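PDB 2PBL: putative esterase/lipase/thioesterase from Silicibacter sp., which is probably a hydrolase of the alpha/beta-hydrolase fold, acting on ester or thioester bonds. Local coordinates for residues L220-A223 with I224-V227; F238-H241 with H242-I246. All coordinates share one frame; numbering follows the deposited sequence.

Both contacts are local and follow each other along the chain near the outer edge of the central sheet. Contact 1 comes first, on helix 217-230, the helical link of a beta-alpha-beta unit between strands 206-212 and 233-237. The chain then runs through strand 233-237, the outermost strand on that side, and straight into contact 2, the loop 238-246. The centres of the two contacts lie about 16 Å apart, and their nearest atoms stay about 7 Å from each other without touching. Contact 1 is packing within the helix that joins the last two strands, whereas contact 2 carries His-242, which probably belongs to a Ser-His-Glu catalytic triad.

Contact 1 (L220-A223 with I224-V227); sequences LDQA and IWLV
Trp-225 folds back along helix 217-230 and lays its indole over the backbone of the preceding turn. Its CG stands anti to its own carbonyl carbon (chi1 -69°), which swings the ring toward Asp-221. Over one face lies Asp-221 O, 3.3 Å from Trp-225 CG, and the same oxygen accepts a hydrogen bond from Trp-225 N at 2.9 Å. Ile-224 CG2 closes on this oxygen too, 3.2 Å from Asp-221 O. Farther out, Asp-221 CB sits above the six-membered ring in a CH-pi contact, 4.0 Å from its centroid. The amide of Gln-222 meets the ring at its rim, steeply inclined at 79°, with NE2 3.9 Å from Trp-225 CZ3; its polar ends are held by Tyr-8 and by Asp-171 N. As the helix of a beta-alpha-beta crossover, this segment turns its tightly packed side to the sheet: Ala-223 rests on Val-209 and Val-211, and Leu-226 on Val-209. Val-227 N bonds to Ala-223 O at 3.0 Å, and Val-227 CG2 also approaches that oxygen. In contrast to the buried Gln-222, Ala-223 and Leu-226, the residues Asp-221, Ile-224 and Trp-225 remain partly exposed, with the Asp-221 carboxylate on the more open flank.

Contact 2 (F238-H241 with H242-I246); sequences FEKH and HFNVI
Asn-244 OD1 accepts the backbone N-H of His-241 at 2.9 Å, with the donor in the carbonyl plane. The same oxygen lies over the centre of the His-241 imidazole, where amide and ring stack with their planes 4° apart; Asn-244 CG is 3.4 Å from His-241 CE1. In both residues CG sits between the backbone N and the carbonyl carbon (chi1 53° for His-241, 66° for Asn-244), and this turns the two flat groups back over the loop to meet face to face. The imidazole is also held at its edge: Phe-243 N donates to His-241 ND1 at 3.2 Å, close to the ring plane, consistent with ND1 being unprotonated; together with the stack, this bond limits the turning of the ring. An alanine at His-241 would remove both the stack and this acceptor, and is likely to leave the Asn-244 amide uncovered on that face and Phe-243 N without its mate. A bent backbone bond of 3.2 Å from Val-245 N to His-241 O closes the turn. On the outer side Lys-240 CD passes 3.7 Å from Asn-244 OD1, and one water bridges Lys-240 NZ to Asn-244 O, while another joins Glu-239 O to Asn-244 ND2. Within this turn His-242 is hydrogen-bonded through NE2 to Ser-137 OG and through ND1 to Glu-215 OE1, consistent with the histidine loop of an alpha/beta-hydrolase catalytic triad.

Contact 1 (L220-A223 with I224-V227)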
loop_
_atom_site.group_PDB
_atom_site.type_symbol
_atom_site.label_atom_id
_atom_site.label_comp_id
_atom_site.label_asym_id
_atom_site.label_seq_id
_atom_site.Cartn_x
_atom_site.Cartn_y
_atom_site.Cartn_z
ATOM N N LEU A 220 -10.484 8.498 -8.500
ATOM C CA LEU A 220 -10.815 9.736 -7.846
ATOM C C LEU A 220 -12.035 9.533 -6.942
ATOM O O LEU A 220 -12.094 10.063 -5.814
ATOM C CB LEU A 220 -11.071 10.844 -8.892
ATOM C CG LEU A 220 -9.842 11.289 -9.665
ATOM C CD1 LEU A 220 -10.259 12.259 -10.767
ATOM C CD2 LEU A 220 -8.828 11.933 -8.743
ATOM N N ASP A 221 -12.991 8.739 -7.406
ATOM C CA ASP A 221 -14.181 8.422 -6.618
ATOM C C ASP A 221 -13.827 7.575 -5.372
ATOM O O ASP A 221 -14.223 7.890 -4.255
ATOM C CB ASP A 221 -15.214 7.669 -7.471
ATOM C CG ASP A 221 -15.784 8.539 -8.585
ATOM O OD1 ASP A 221 -15.522 9.755 -8.532
ATOM O OD2 ASP A 221 -16.434 8.006 -9.525
ATOM N N GLN A 222 -13.073 6.519 -5.601
ATOM C CA GLN A 222 -12.616 5.652 -4.519
ATOM C C GLN A 222 -11.913 6.480 -3.418
ATOM O O GLN A 222 -12.086 6.212 -2.233
ATOM C CB GLN A 222 -11.674 4.567 -5.070
ATOM C CG GLN A 222 -12.347 3.472 -5.895
ATOM C CD GLN A 222 -13.096 2.449 -5.070
ATOM O OE1 GLN A 222 -13.078 2.476 -3.840
ATOM N NE2 GLN A 222 -13.787 1.554 -5.753
ATOM N N ALA A 223 -11.165 7.506 -3.804
ATOM C CA ALA A 223 -10.454 8.339 -2.841
ATOM C C ALA A 223 -11.406 9.177 -2.002
ATOM O O ALA A 223 -11.340 9.158 -0.787
ATOM C CB ALA A 223 -9.430 9.206 -3.543
ATOM N N ILE A 224 -12.280 9.935 -2.649
ATOM C CA ILE A 224 -13.219 10.800 -1.956
ATOM C C ILE A 224 -14.201 9.987 -1.105
ATOM O O ILE A 224 -14.647 10.463 -0.050
ATOM C CB ILE A 224 -13.939 11.771 -2.947
ATOM C CG1 ILE A 224 -14.758 12.846 -2.207
ATOM C CG2 ILE A 224 -14.865 11.039 -3.866
ATOM C CD1 ILE A 224 -13.968 13.850 -1.481
ATOM N N TRP A 225 -14.554 8.774 -1.543
ATOM C CA TRP A 225 -15.372 7.931 -0.689
ATOM C C TRP A 225 -14.712 7.668 0.663
ATOM O O TRP A 225 -15.411 7.747 1.702
ATOM C CB TRP A 225 -15.785 6.626 -1.323
ATOM C CG TRP A 225 -16.756 6.810 -2.444
ATOM C CD1 TRP A 225 -17.718 7.784 -2.565
ATOM C CD2 TRP A 225 -16.881 5.976 -3.594
ATOM N NE1 TRP A 225 -18.404 7.612 -3.743
ATOM C CE2 TRP A 225 -17.908 6.518 -4.395
ATOM C CE3 TRP A 225 -16.219 4.840 -4.031
ATOM C CZ2 TRP A 225 -18.295 5.934 -5.611
ATOM C CZ3 TRP A 225 -16.599 4.252 -5.241
ATOM C CH2 TRP A 225 -17.627 4.820 -6.023
ATOM N N LEU A 226 -13.396 7.405 0.645
ATOM C CA LEU A 226 -12.641 7.144 1.886
ATOM C C LEU A 226 -12.558 8.426 2.729
ATOM O O LEU A 226 -12.780 8.433 3.962
ATOM C CB LEU A 226 -11.230 6.571 1.580
ATOM C CG LEU A 226 -10.494 6.072 2.846
ATOM C CD1 LEU A 226 -11.332 5.121 3.678
ATOM C CD2 LEU A 226 -9.127 5.456 2.564
ATOM N N VAL A 227 -12.254 9.527 2.048
ATOM C CA VAL A 227 -12.186 10.833 2.673
ATOM C C VAL A 227 -13.510 11.152 3.381
ATOM O O VAL A 227 -13.524 11.555 4.568
ATOM C CB VAL A 227 -11.780 11.930 1.652
ATOM C CG1 VAL A 227 -11.933 13.286 2.278
ATOM C CG2 VAL A 227 -10.388 11.713 1.147
#

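Contact 2 (F238-H241 with H242-I246)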
loop_
_atom_site.group_PDB
_atom_site.type_symbol
_atom_site.label_atom_id
_atom_site.label_comp_id
_atom_site.label_asym_id
_atom_site.label_seq_id
_atom_site.Cartn_x
_atom_site.Cartn_y
_atom_site.Cartn_z
ATOM N N PHE A 238 -1.049 17.061 -8.442
ATOM C CA PHE A 238 -1.179 17.699 -9.766
ATOM C C PHE A 238 -0.738 16.834 -10.947
ATOM O O PHE A 238 0.411 16.428 -11.041
ATOM C CB PHE A 238 -0.427 19.011 -9.781
ATOM C CG PHE A 238 -0.500 19.715 -11.100
ATOM C CD1 PHE A 238 -1.658 20.419 -11.452
ATOM C CD2 PHE A 238 0.577 19.674 -11.992
ATOM C CE1 PHE A 238 -1.742 21.086 -12.689
ATOM C CE2 PHE A 238 0.503 20.335 -13.229
ATOM C CZ PHE A 238 -0.662 21.042 -13.573
ATOM N N GLU A 239 -1.685 16.538 -11.829
ATOM C CA GLU A 239 -1.457 15.790 -13.080
ATOM C C GLU A 239 -0.843 14.412 -12.965
ATOM O O GLU A 239 -0.446 13.841 -13.953
ATOM C CB GLU A 239 -0.674 16.643 -14.088
ATOM C CG GLU A 239 -1.405 17.876 -14.517
ATOM C CD GLU A 239 -2.729 17.631 -15.231
ATOM O OE1 GLU A 239 -3.027 16.491 -15.614
ATOM O OE2 GLU A 239 -3.475 18.614 -15.443
ATOM N N LYS A 240 -0.857 13.831 -11.774
ATOM C CA LYS A 240 -0.343 12.471 -11.590
ATOM C C LYS A 240 -1.331 11.404 -12.028
ATOM O O LYS A 240 -2.565 11.596 -11.903
ATOM C CB LYS A 240 0.068 12.244 -10.144
ATOM C CG LYS A 240 1.217 13.103 -9.655
ATOM C CD LYS A 240 2.525 12.899 -10.394
ATOM C CE LYS A 240 3.598 13.838 -9.868
ATOM N NZ LYS A 240 4.816 13.745 -10.719
ATOM N N HIS A 241 -0.783 10.297 -12.572
ATOM C CA HIS A 241 -1.609 9.160 -12.976
ATOM C C HIS A 241 -1.318 8.018 -12.001
ATOM O O HIS A 241 -0.564 8.189 -11.067
ATOM C CB HIS A 241 -1.446 8.752 -14.454
ATOM C CG HIS A 241 -0.042 8.511 -14.874
ATOM N ND1 HIS A 241 0.707 7.457 -14.404
ATOM C CD2 HIS A 241 0.736 9.163 -15.761
ATOM C CE1 HIS A 241 1.912 7.510 -14.931
ATOM N NE2 HIS A 241 1.954 8.532 -15.765
ATOM N N HIS A 242 -1.954 6.873 -12.199
ATOM C CA HIS A 242 -1.856 5.757 -11.235
ATOM C C HIS A 242 -0.472 5.197 -11.051
ATOM O O HIS A 242 -0.176 4.619 -10.007
ATOM C CB HIS A 242 -2.848 4.642 -11.658
ATOM C CG HIS A 242 -3.236 3.704 -10.557
ATOM N ND1 HIS A 242 -3.961 4.110 -9.456
ATOM C CD2 HIS A 242 -3.037 2.374 -10.408
ATOM C CE1 HIS A 242 -4.165 3.077 -8.662
ATOM N NE2 HIS A 242 -3.642 2.004 -9.230
ATOM N N PHE A 243 0.378 5.331 -12.060
ATOM C CA PHE A 243 1.695 4.748 -12.010
ATOM C C PHE A 243 2.799 5.673 -11.578
ATOM O O PHE A 243 3.761 5.177 -11.037
ATOM C CB PHE A 243 2.058 4.080 -13.334
ATOM C CG PHE A 243 1.180 2.934 -13.707
ATOM C CD1 PHE A 243 0.341 2.310 -12.806
ATOM C CD2 PHE A 243 1.302 2.384 -14.971
ATOM C CE1 PHE A 243 -0.443 1.255 -13.205
ATOM C CE2 PHE A 243 0.530 1.309 -15.361
ATOM C CZ PHE A 243 -0.331 0.745 -14.483
ATOM N N ASN A 244 2.707 6.985 -11.800
ATOM C CA ASN A 244 3.768 7.882 -11.317
ATOM C C ASN A 244 3.437 8.636 -10.016
ATOM O O ASN A 244 4.293 9.387 -9.488
ATOM C CB ASN A 244 4.280 8.859 -12.395
ATOM C CG ASN A 244 3.274 9.831 -12.833
ATOM O OD1 ASN A 244 2.106 9.799 -12.425
ATOM N ND2 ASN A 244 3.719 10.755 -13.710
ATOM N N VAL A 245 2.218 8.451 -9.512
ATOM C CA VAL A 245 1.750 9.048 -8.237
ATOM C C VAL A 245 2.656 8.646 -7.067
ATOM O O VAL A 245 2.905 9.448 -6.183
ATOM C CB VAL A 245 0.255 8.691 -7.930
ATOM C CG1 VAL A 245 0.043 7.226 -7.635
ATOM C CG2 VAL A 245 -0.267 9.522 -6.774
ATOM N N ILE A 246 3.181 7.421 -7.135
ATOM C CA ILE A 246 4.104 6.879 -6.135
ATOM C C ILE A 246 5.551 7.342 -6.307
ATOM O O ILE A 246 6.376 7.175 -5.408
ATOM C CB ILE A 246 4.089 5.323 -6.158
ATOM C CG1 ILE A 246 4.625 4.758 -7.509
ATOM C CG2 ILE A 246 2.698 4.800 -5.860
ATOM C CD1 ILE A 246 4.522 3.210 -7.629
HETATM O O HOH W 1 1.786 12.940 -14.828
HETATM O O HOH W 2 5.993 11.309 -10.541
#